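Local atomic coordinates of protein LRIM1 (Anopheles gambiae, PDB entry 3O53), a protein that probably acts with its leucine-rich repeat partner APL1C, as a heterodimer, to regulate complement-like immunity in the mosquito. Residues A51-L62 with D75-T84; I101-S112 with K122-I132. All blocks are in the same frame, centred on the assembly; numbering follows the deposited sequence.

Interaction 1 (A51-L62 with D75-T84); sequences AADLAPFTKLEL and DLESLSTLRT
Glu61 and Arg83 extend alongside each other in one direction, one from each segment. The Glu61 side chain is extended beyond CG, while Arg83 bends at chi3 (72°), which brings NH1 back to Glu61 OE1 in a salt bridge of 3.2 Å. The two flat groups are not coplanar: their planes are 54° apart, and NH1 meets OE1 from above the carboxylate plane. Next to this pair along the backbone, the carbonyl of Glu61 takes two backbone donors, Arg83 N and Thr84 N, the latter bond 2.9 Å long and opening the parallel strand pairing of Leu62 with Thr84. Thr81 reaches across with both branches: OG1 donates to Thr58 O at 3.1 Å, while CG2 rests against Leu60 O.

Apolar packing closes the inner side. Leu54 meets Leu79 at a slant, CD1 to CD1 at 3.7 Å, and Leu60 and Leu82 lie alongside each other, Leu60 CG 4.1 Å from Leu82 CD1. At the far end Ala51 CB packs against CD2 of both Leu76 and Leu79. Leu54, Leu76 and Leu82 also touch Leu63, in the strand 62-64 that the first segment leads into. Such inward leucines, stacked from one turn to the next where the chain re-enters its strand, are characteristic of the leucine-rich repeat solenoid.

Interaction 2 (I101-S112 with K122-I132); sequences IETLHAANNNIS and KKNIYLANNKI
The axes of the short parallel strands 103-105 and 123-126 come within 4.9 Å of each other, their directions 4° apart. Their backbones alternate as donor and acceptor from Glu102 O to Tyr126 O; the bond from Tyr126 N to Leu104 O, for example, measures 2.8 Å. Beyond the strands Asn108 N continues the series by bonding to Ala128 O, although the pairing of nearest residues has slipped by one where Asn110 faces Asn130.

On the face carrying Thr103 and Asn124, the His105 and Tyr126 rings extend together in an offset stack, centroids 4.4 Å apart and planes at 14°. CE1 of the imidazole lies over one face of the phenol ring, toward its rim, while Leu104 O sits at that ring's edge.

Past the strands, Asn130 turns its amide into the first segment. With CG beside its own backbone N (chi1 -84°), it sends ND2 to Ala106 O at 2.9 Å and to Leu127 O within its own loop. OD1 accepts from Ile111 N at 3.0 Å and, weakly, from Asn109 N. ND2 thus bridges the two segments, while OD1 grips the first. Asn129 ND2 meets Asn108 OD1 at 3.0 Å from above that carbonyl plane, the two amides steeply inclined to each other; Asn108 ND2 in turn donates to Asn89 OD1 of the preceding turn. On the inner side Ile111 CD1 and Ala106 CB pack against Leu127 CD2.

Asn109 plays the corresponding role one turn earlier, bonding Leu87 O and Val92 N, and Asn154 does so one turn later at Leu127 O and Ile132 N. The pair therefore forms one step of an asparagine ladder, with strand 84-86 flanking Thr103, Leu104 and His105, strand 146-150 flanking Asn124 and Ile125, and strand 91-97 receiving Leu104, Ala106 and Ile111 inside.

Overall arrangement
Interactions 1 and 2 lie in series along the solenoid, the leucine-rich repeat domain of a longer protein, their centres about 18 Å apart, and meet directly where strand 84-86 adjoins strand 103-105. Arg83 O probably accepts a hydrogen bond from Thr103 N at 3.1 Å, and Arg83 NH2 forms a salt bridge with Glu102 OE1 at 3.3 Å, extending a charged row from Glu61. Interaction 1 joins successive turns chiefly on the stretch leading into the strands, interaction 2 along the strands and the asparagine loops that follow. The glycan attached to Asn64 lies beside both: N-acetylglucosamine comes within about 4 Å (nearest atoms) of the Thr84 side chain, and likewise of His105.

Interaction 1 (A51-L62 with D75-T84)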
loop_
_atom_site.group_PDB
_atom_site.type_symbol
_atom_site.label_atom_id
_atom_site.label_comp_id
_atom_site.label_asym_id
_atom_site.label_seq_id
_atom_site.Cartn_x
_atom_site.Cartn_y
_atom_site.Cartn_z
ATOM N N ALA A 51 -25.249 0.890 8.130
ATOM C CA ALA A 51 -25.744 1.040 6.775
ATOM C C ALA A 51 -27.231 1.400 6.800
ATOM O O ALA A 51 -27.684 2.220 6.012
ATOM C CB ALA A 51 -25.520 -0.245 5.991
ATOM N N ALA A 52 -27.983 0.791 7.715
ATOM C CA ALA A 52 -29.428 1.030 7.801
ATOM C C ALA A 52 -29.734 2.506 8.022
ATOM O O ALA A 52 -30.677 3.044 7.450
ATOM C CB ALA A 52 -30.043 0.185 8.924
ATOM N N ASP A 53 -28.926 3.157 8.853
ATOM C CA ASP A 53 -29.058 4.592 9.097
ATOM C C ASP A 53 -28.908 5.378 7.802
ATOM O O ASP A 53 -29.547 6.412 7.606
ATOM C CB ASP A 53 -27.977 5.070 10.068
ATOM C CG ASP A 53 -27.973 4.302 11.373
ATOM O OD1 ASP A 53 -28.993 3.654 11.691
ATOM O OD2 ASP A 53 -26.945 4.350 12.082
ATOM N N LEU A 54 -28.043 4.890 6.924
ATOM C CA LEU A 54 -27.703 5.626 5.714
ATOM C C LEU A 54 -28.482 5.127 4.501
ATOM O O LEU A 54 -28.413 5.721 3.427
ATOM C CB LEU A 54 -26.199 5.518 5.458
ATOM C CG LEU A 54 -25.361 6.064 6.613
ATOM C CD1 LEU A 54 -23.909 5.663 6.467
ATOM C CD2 LEU A 54 -25.502 7.576 6.696
ATOM N N ALA A 55 -29.230 4.042 4.680
ATOM C CA ALA A 55 -29.947 3.417 3.576
ATOM C C ALA A 55 -30.833 4.389 2.785
ATOM O O ALA A 55 -30.901 4.302 1.563
ATOM C CB ALA A 55 -30.777 2.247 4.085
ATOM N N PRO A 56 -31.529 5.307 3.474
ATOM C CA PRO A 56 -32.475 6.173 2.755
ATOM C C PRO A 56 -31.815 7.210 1.839
ATOM O O PRO A 56 -32.510 7.887 1.084
ATOM C CB PRO A 56 -33.242 6.866 3.891
ATOM C CG PRO A 56 -32.342 6.755 5.073
ATOM C CD PRO A 56 -31.713 5.415 4.931
ATOM N N PHE A 57 -30.493 7.329 1.894
ATOM C CA PHE A 57 -29.794 8.312 1.077
ATOM C C PHE A 57 -29.265 7.657 -0.190
ATOM O O PHE A 57 -28.082 7.362 -0.305
ATOM C CB PHE A 57 -28.683 8.960 1.894
ATOM C CG PHE A 57 -29.183 9.616 3.150
ATOM C CD1 PHE A 57 -29.925 10.788 3.084
ATOM C CD2 PHE A 57 -28.948 9.047 4.391
ATOM C CE1 PHE A 57 -30.402 11.391 4.237
ATOM C CE2 PHE A 57 -29.426 9.646 5.550
ATOM C CZ PHE A 57 -30.151 10.822 5.470
ATOM N N THR A 58 -30.169 7.447 -1.143
ATOM C CA THR A 58 -29.900 6.607 -2.309
ATOM C C THR A 58 -29.029 7.289 -3.355
ATOM O O THR A 58 -28.591 6.656 -4.313
ATOM C CB THR A 58 -31.215 6.178 -2.992
ATOM O OG1 THR A 58 -32.011 7.334 -3.280
ATOM C CG2 THR A 58 -32.003 5.239 -2.097
ATOM N N LYS A 59 -28.801 8.586 -3.183
ATOM C CA LYS A 59 -27.940 9.339 -4.090
ATOM C C LYS A 59 -26.585 9.658 -3.450
ATOM O O LYS A 59 -25.759 10.344 -4.042
ATOM C CB LYS A 59 -28.634 10.633 -4.529
ATOM C CG LYS A 59 -29.872 10.416 -5.389
ATOM C CD LYS A 59 -29.559 9.564 -6.611
ATOM C CE LYS A 59 -30.761 9.435 -7.532
ATOM N NZ LYS A 59 -31.118 10.725 -8.182
ATOM N N LEU A 60 -26.350 9.144 -2.247
ATOM C CA LEU A 60 -25.109 9.423 -1.534
ATOM C C LEU A 60 -23.899 8.793 -2.241
ATOM O O LEU A 60 -23.815 7.572 -2.390
ATOM C CB LEU A 60 -25.218 8.907 -0.100
ATOM C CG LEU A 60 -23.994 9.072 0.797
ATOM C CD1 LEU A 60 -23.826 10.523 1.224
ATOM C CD2 LEU A 60 -24.148 8.165 2.007
ATOM N N GLU A 61 -22.974 9.643 -2.685
ATOM C CA GLU A 61 -21.764 9.199 -3.380
ATOM C C GLU A 61 -20.498 9.354 -2.543
ATOM O O GLU A 61 -19.517 8.652 -2.766
ATOM C CB GLU A 61 -21.594 9.993 -4.681
ATOM C CG GLU A 61 -22.671 9.710 -5.703
ATOM C CD GLU A 61 -22.491 10.508 -6.977
ATOM O OE1 GLU A 61 -21.364 10.986 -7.233
ATOM O OE2 GLU A 61 -23.481 10.653 -7.724
ATOM N N LEU A 62 -20.496 10.276 -1.587
ATOM C CA LEU A 62 -19.296 10.499 -0.779
ATOM C C LEU A 62 -19.678 10.610 0.679
ATOM O O LEU A 62 -20.599 11.340 1.029
ATOM C CB LEU A 62 -18.555 11.767 -1.225
ATOM C CG LEU A 62 -17.221 12.052 -0.520
ATOM C CD1 LEU A 62 -16.301 12.904 -1.398
ATOM C CD2 LEU A 62 -17.436 12.713 0.835
ATOM N N ASP A 75 -19.546 -1.728 8.554
ATOM C CA ASP A 75 -20.111 -2.482 7.445
ATOM C C ASP A 75 -21.036 -1.596 6.639
ATOM O O ASP A 75 -22.154 -1.309 7.048
ATOM C CB ASP A 75 -20.874 -3.717 7.947
ATOM C CG ASP A 75 -21.343 -4.617 6.810
ATOM O OD1 ASP A 75 -21.378 -4.162 5.642
ATOM O OD2 ASP A 75 -21.684 -5.785 7.085
ATOM N N LEU A 76 -20.552 -1.153 5.487
ATOM C CA LEU A 76 -21.332 -0.289 4.613
ATOM C C LEU A 76 -21.465 -0.923 3.242
ATOM O O LEU A 76 -21.601 -0.227 2.237
ATOM C CB LEU A 76 -20.650 1.063 4.480
ATOM C CG LEU A 76 -20.411 1.762 5.814
ATOM C CD1 LEU A 76 -19.733 3.102 5.564
ATOM C CD2 LEU A 76 -21.727 1.943 6.565
ATOM N N GLU A 77 -21.416 -2.249 3.211
ATOM C CA GLU A 77 -21.452 -2.995 1.963
ATOM C C GLU A 77 -22.757 -2.734 1.215
ATOM O O GLU A 77 -22.798 -2.791 -0.017
ATOM C CB GLU A 77 -21.304 -4.491 2.250
ATOM C CG GLU A 77 -21.176 -5.355 1.010
ATOM C CD GLU A 77 -20.899 -6.814 1.339
ATOM O OE1 GLU A 77 -20.006 -7.083 2.174
ATOM O OE2 GLU A 77 -21.572 -7.691 0.758
ATOM N N SER A 78 -23.813 -2.437 1.968
ATOM C CA SER A 78 -25.146 -2.287 1.387
ATOM C C SER A 78 -25.415 -0.878 0.873
ATOM O O SER A 78 -26.492 -0.613 0.345
ATOM C CB SER A 78 -26.224 -2.673 2.401
ATOM O OG SER A 78 -26.269 -1.743 3.465
ATOM N N LEU A 79 -24.455 0.030 1.036
ATOM C CA LEU A 79 -24.565 1.351 0.423
ATOM C C LEU A 79 -24.066 1.250 -1.014
ATOM O O LEU A 79 -22.884 1.443 -1.302
ATOM C CB LEU A 79 -23.793 2.402 1.221
ATOM C CG LEU A 79 -24.237 2.548 2.683
ATOM C CD1 LEU A 79 -23.523 3.719 3.342
ATOM C CD2 LEU A 79 -25.757 2.715 2.787
ATOM N N SER A 80 -24.996 0.933 -1.903
ATOM C CA SER A 80 -24.696 0.565 -3.278
ATOM C C SER A 80 -24.176 1.717 -4.140
ATOM O O SER A 80 -23.525 1.482 -5.157
ATOM C CB SER A 80 -25.958 -0.019 -3.919
ATOM O OG SER A 80 -25.754 -0.323 -5.287
ATOM N N THR A 81 -24.465 2.953 -3.744
ATOM C CA THR A 81 -24.131 4.111 -4.574
ATOM C C THR A 81 -22.827 4.776 -4.152
ATOM O O THR A 81 -22.230 5.522 -4.920
ATOM C CB THR A 81 -25.267 5.156 -4.558
ATOM O OG1 THR A 81 -26.418 4.616 -5.219
ATOM C CG2 THR A 81 -24.846 6.440 -5.268
ATOM N N LEU A 82 -22.380 4.491 -2.934
ATOM C CA LEU A 82 -21.170 5.098 -2.392
ATOM C C LEU A 82 -19.954 4.902 -3.309
ATOM O O LEU A 82 -19.650 3.782 -3.715
ATOM C CB LEU A 82 -20.880 4.507 -1.011
ATOM C CG LEU A 82 -20.035 5.379 -0.089
ATOM C CD1 LEU A 82 -20.780 6.660 0.275
ATOM C CD2 LEU A 82 -19.651 4.590 1.161
ATOM N N ARG A 83 -19.275 6.002 -3.631
ATOM C CA ARG A 83 -18.090 5.983 -4.488
ATOM C C ARG A 83 -16.833 6.335 -3.704
ATOM O O ARG A 83 -15.751 5.835 -3.984
ATOM C CB ARG A 83 -18.242 6.981 -5.652
ATOM C CG ARG A 83 -19.448 6.718 -6.541
ATOM C CD ARG A 83 -19.696 7.866 -7.524
ATOM N NE ARG A 83 -18.697 7.902 -8.589
ATOM C CZ ARG A 83 -18.627 8.844 -9.527
ATOM N NH1 ARG A 83 -19.502 9.841 -9.544
ATOM N NH2 ARG A 83 -17.676 8.787 -10.453
ATOM N N THR A 84 -16.970 7.214 -2.725
ATOM C CA THR A 84 -15.819 7.672 -1.967
ATOM C C THR A 84 -16.140 7.552 -0.492
ATOM O O THR A 84 -17.171 8.021 -0.043
ATOM C CB THR A 84 -15.477 9.135 -2.319
ATOM O OG1 THR A 84 -15.210 9.228 -3.719
ATOM C CG2 THR A 84 -14.251 9.616 -1.556
HETATM O O HOH W 1 -23.995 -1.754 8.712
#

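Interaction 2 (I101-S112 with K122-I132)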
loop_
_atom_site.group_PDB
_atom_site.type_symbol
_atom_site.label_atom_id
_atom_site.label_comp_id
_atom_site.label_asym_id
_atom_site.label_seq_id
_atom_site.Cartn_x
_atom_site.Cartn_y
_atom_site.Cartn_z
ATOM N N ILE A 101 -17.546 1.596 -4.860
ATOM C CA ILE A 101 -16.364 2.204 -4.262
ATOM C C ILE A 101 -15.253 2.388 -5.288
ATOM O O ILE A 101 -14.833 1.446 -5.969
ATOM C CB ILE A 101 -15.860 1.372 -3.067
ATOM C CG1 ILE A 101 -16.907 1.387 -1.958
ATOM C CG2 ILE A 101 -14.573 1.938 -2.515
ATOM C CD1 ILE A 101 -17.183 2.784 -1.398
ATOM N N GLU A 102 -14.780 3.623 -5.382
ATOM C CA GLU A 102 -13.694 3.980 -6.279
ATOM C C GLU A 102 -12.508 4.461 -5.456
ATOM O O GLU A 102 -11.366 4.242 -5.830
ATOM C CB GLU A 102 -14.138 5.089 -7.248
ATOM C CG GLU A 102 -15.342 4.724 -8.110
ATOM C CD GLU A 102 -15.806 5.862 -9.019
ATOM O OE1 GLU A 102 -15.449 7.037 -8.768
ATOM O OE2 GLU A 102 -16.542 5.578 -9.987
ATOM N N THR A 103 -12.784 5.118 -4.331
ATOM C CA THR A 103 -11.726 5.681 -3.498
ATOM C C THR A 103 -11.993 5.395 -2.035
ATOM O O THR A 103 -13.044 5.750 -1.508
ATOM C CB THR A 103 -11.612 7.209 -3.690
ATOM O OG1 THR A 103 -11.265 7.492 -5.049
ATOM C CG2 THR A 103 -10.536 7.787 -2.777
ATOM N N LEU A 104 -11.036 4.743 -1.380
ATOM C CA LEU A 104 -11.221 4.301 -0.002
ATOM C C LEU A 104 -10.065 4.829 0.840
ATOM O O LEU A 104 -8.931 4.373 0.717
ATOM C CB LEU A 104 -11.257 2.772 0.054
ATOM C CG LEU A 104 -11.509 2.133 1.419
ATOM C CD1 LEU A 104 -12.829 2.618 1.962
ATOM C CD2 LEU A 104 -11.493 0.605 1.327
ATOM N N HIS A 105 -10.358 5.820 1.667
ATOM C CA HIS A 105 -9.380 6.376 2.583
ATOM C C HIS A 105 -9.628 5.783 3.949
ATOM O O HIS A 105 -10.659 6.040 4.557
ATOM C CB HIS A 105 -9.541 7.890 2.666
ATOM C CG HIS A 105 -9.011 8.616 1.472
ATOM N ND1 HIS A 105 -7.663 8.826 1.271
ATOM C CD2 HIS A 105 -9.643 9.176 0.416
ATOM C CE1 HIS A 105 -7.490 9.486 0.140
ATOM N NE2 HIS A 105 -8.674 9.711 -0.398
ATOM N N ALA A 106 -8.691 4.991 4.443
ATOM C CA ALA A 106 -8.887 4.336 5.732
ATOM C C ALA A 106 -7.561 4.161 6.454
ATOM O O ALA A 106 -7.305 3.128 7.064
ATOM C CB ALA A 106 -9.585 2.996 5.549
ATOM N N ALA A 107 -6.723 5.187 6.376
ATOM C CA ALA A 107 -5.449 5.192 7.071
ATOM C C ALA A 107 -5.678 5.416 8.560
ATOM O O ALA A 107 -6.689 5.997 8.962
ATOM C CB ALA A 107 -4.535 6.301 6.490
ATOM N N ASN A 108 -4.736 4.957 9.375
ATOM C CA ASN A 108 -4.757 5.250 10.803
ATOM C C ASN A 108 -5.981 4.683 11.497
ATOM O O ASN A 108 -6.669 5.373 12.247
ATOM C CB ASN A 108 -4.661 6.759 11.029
ATOM C CG ASN A 108 -3.472 7.363 10.318
ATOM O OD1 ASN A 108 -2.492 6.673 10.047
ATOM N ND2 ASN A 108 -3.549 8.644 10.005
ATOM N N ASN A 109 -6.244 3.410 11.239
ATOM C CA ASN A 109 -7.257 2.678 11.977
ATOM C C ASN A 109 -6.620 1.457 12.657
ATOM O O ASN A 109 -5.414 1.449 12.874
ATOM C CB ASN A 109 -8.406 2.293 11.044
ATOM C CG ASN A 109 -9.398 3.427 10.860
ATOM O OD1 ASN A 109 -10.415 3.479 11.542
ATOM N ND2 ASN A 109 -9.104 4.342 9.941
ATOM N N ASN A 110 -7.430 0.462 13.025
ATOM C CA ASN A 110 -6.928 -0.812 13.561
ATOM C C ASN A 110 -7.184 -1.955 12.573
ATOM O O ASN A 110 -7.360 -3.104 12.983
ATOM C CB ASN A 110 -7.652 -1.199 14.865
ATOM C CG ASN A 110 -7.435 -0.214 15.996
ATOM O OD1 ASN A 110 -6.873 0.866 15.805
ATOM N ND2 ASN A 110 -7.900 -0.591 17.195
ATOM N N ILE A 111 -7.221 -1.647 11.282
ATOM C CA ILE A 111 -7.809 -2.569 10.314
ATOM C C ILE A 111 -6.983 -3.829 10.087
ATOM O O ILE A 111 -5.791 -3.762 9.808
ATOM C CB ILE A 111 -8.068 -1.872 8.961
ATOM C CG1 ILE A 111 -9.260 -0.917 9.080
ATOM C CG2 ILE A 111 -8.312 -2.908 7.858
ATOM C CD1 ILE A 111 -9.374 0.070 7.922
ATOM N N SER A 112 -7.632 -4.983 10.228
ATOM C CA SER A 112 -7.018 -6.255 9.899
ATOM C C SER A 112 -7.797 -6.994 8.807
ATOM O O SER A 112 -7.338 -8.026 8.329
ATOM C CB SER A 112 -6.876 -7.150 11.149
ATOM O OG SER A 112 -8.146 -7.436 11.719
ATOM N N LYS A 122 -12.204 1.003 -11.383
ATOM C CA LYS A 122 -10.921 0.918 -10.705
ATOM C C LYS A 122 -11.048 1.392 -9.258
ATOM O O LYS A 122 -11.956 2.147 -8.926
ATOM C CB LYS A 122 -9.882 1.757 -11.453
ATOM C CG LYS A 122 -9.476 1.157 -12.787
ATOM C CD LYS A 122 -8.549 2.072 -13.563
ATOM C CE LYS A 122 -8.042 1.390 -14.830
ATOM N NZ LYS A 122 -7.204 2.292 -15.679
ATOM N N LYS A 123 -10.125 0.953 -8.406
ATOM C CA LYS A 123 -10.140 1.303 -6.988
ATOM C C LYS A 123 -8.822 1.945 -6.559
ATOM O O LYS A 123 -7.750 1.509 -6.960
ATOM C CB LYS A 123 -10.360 0.049 -6.138
ATOM C CG LYS A 123 -11.757 -0.503 -6.182
ATOM C CD LYS A 123 -11.928 -1.637 -5.173
ATOM C CE LYS A 123 -11.525 -2.976 -5.759
ATOM N NZ LYS A 123 -12.600 -3.580 -6.603
ATOM N N ASN A 124 -8.909 2.973 -5.727
ATOM C CA ASN A 124 -7.732 3.563 -5.107
ATOM C C ASN A 124 -7.889 3.337 -3.607
ATOM O O ASN A 124 -8.863 3.778 -3.013
ATOM C CB ASN A 124 -7.632 5.048 -5.443
ATOM C CG ASN A 124 -7.414 5.291 -6.932
ATOM O OD1 ASN A 124 -6.444 4.814 -7.513
ATOM N ND2 ASN A 124 -8.325 6.016 -7.553
ATOM N N ILE A 125 -6.942 2.627 -3.009
ATOM C CA ILE A 125 -7.096 2.123 -1.643
ATOM C C ILE A 125 -5.961 2.616 -0.755
ATOM O O ILE A 125 -4.797 2.327 -1.010
ATOM C CB ILE A 125 -7.103 0.587 -1.627
ATOM C CG1 ILE A 125 -8.355 0.061 -2.340
ATOM C CG2 ILE A 125 -7.023 0.058 -0.174
ATOM C CD1 ILE A 125 -8.323 -1.436 -2.625
ATOM N N TYR A 126 -6.318 3.362 0.286
ATOM C CA TYR A 126 -5.348 3.971 1.181
ATOM C C TYR A 126 -5.475 3.349 2.562
ATOM O O TYR A 126 -6.393 3.676 3.293
ATOM C CB TYR A 126 -5.601 5.480 1.280
ATOM C CG TYR A 126 -5.428 6.210 -0.029
ATOM C CD1 TYR A 126 -4.221 6.806 -0.352
ATOM C CD2 TYR A 126 -6.469 6.301 -0.946
ATOM C CE1 TYR A 126 -4.049 7.483 -1.552
ATOM C CE2 TYR A 126 -6.305 6.982 -2.157
ATOM C CZ TYR A 126 -5.092 7.563 -2.447
ATOM O OH TYR A 126 -4.909 8.232 -3.640
ATOM N N LEU A 127 -4.544 2.467 2.916
ATOM C CA LEU A 127 -4.618 1.740 4.175
ATOM C C LEU A 127 -3.349 1.874 5.022
ATOM O O LEU A 127 -3.010 0.969 5.788
ATOM C CB LEU A 127 -4.872 0.251 3.895
ATOM C CG LEU A 127 -6.286 -0.104 3.418
ATOM C CD1 LEU A 127 -6.322 -1.537 2.855
ATOM C CD2 LEU A 127 -7.285 0.066 4.560
ATOM N N ALA A 128 -2.638 2.984 4.891
ATOM C CA ALA A 128 -1.418 3.163 5.668
ATOM C C ALA A 128 -1.741 3.040 7.156
ATOM O O ALA A 128 -2.805 3.448 7.596
ATOM C CB ALA A 128 -0.789 4.509 5.389
ATOM N N ASN A 129 -0.813 2.465 7.915
ATOM C CA ASN A 129 -0.865 2.503 9.373
ATOM C C ASN A 129 -2.086 1.787 9.927
ATOM O O ASN A 129 -2.946 2.399 10.557
ATOM C CB ASN A 129 -0.846 3.951 9.880
ATOM C CG ASN A 129 -0.496 4.033 11.354
ATOM O OD1 ASN A 129 0.093 3.106 11.904
ATOM N ND2 ASN A 129 -0.851 5.138 11.999
ATOM N N ASN A 130 -2.156 0.489 9.666
ATOM C CA ASN A 130 -3.227 -0.344 10.155
ATOM C C ASN A 130 -2.616 -1.641 10.709
ATOM O O ASN A 130 -1.443 -1.656 11.063
ATOM C CB ASN A 130 -4.234 -0.601 9.035
ATOM C CG ASN A 130 -5.243 0.526 8.900
ATOM O OD1 ASN A 130 -6.062 0.740 9.786
ATOM N ND2 ASN A 130 -5.178 1.260 7.789
ATOM N N LYS A 131 -3.399 -2.713 10.783
ATOM C CA LYS A 131 -2.915 -3.978 11.337
ATOM C C LYS A 131 -2.992 -5.113 10.318
ATOM O O LYS A 131 -3.257 -6.252 10.670
ATOM C CB LYS A 131 -3.729 -4.362 12.577
ATOM C CG LYS A 131 -3.893 -3.239 13.586
ATOM C CD LYS A 131 -2.576 -2.856 14.227
ATOM C CE LYS A 131 -2.268 -3.709 15.443
ATOM N NZ LYS A 131 -1.088 -3.189 16.192
ATOM N N ILE A 132 -2.762 -4.794 9.054
ATOM C CA ILE A 132 -2.807 -5.793 8.005
ATOM C C ILE A 132 -1.543 -6.653 8.094
ATOM O O ILE A 132 -0.432 -6.133 8.158
ATOM C CB ILE A 132 -2.944 -5.102 6.620
ATOM C CG1 ILE A 132 -4.339 -4.468 6.518
ATOM C CG2 ILE A 132 -2.728 -6.099 5.468
ATOM C CD1 ILE A 132 -4.483 -3.472 5.391
HETATM O O HOH W 2 -3.555 3.481 13.161
#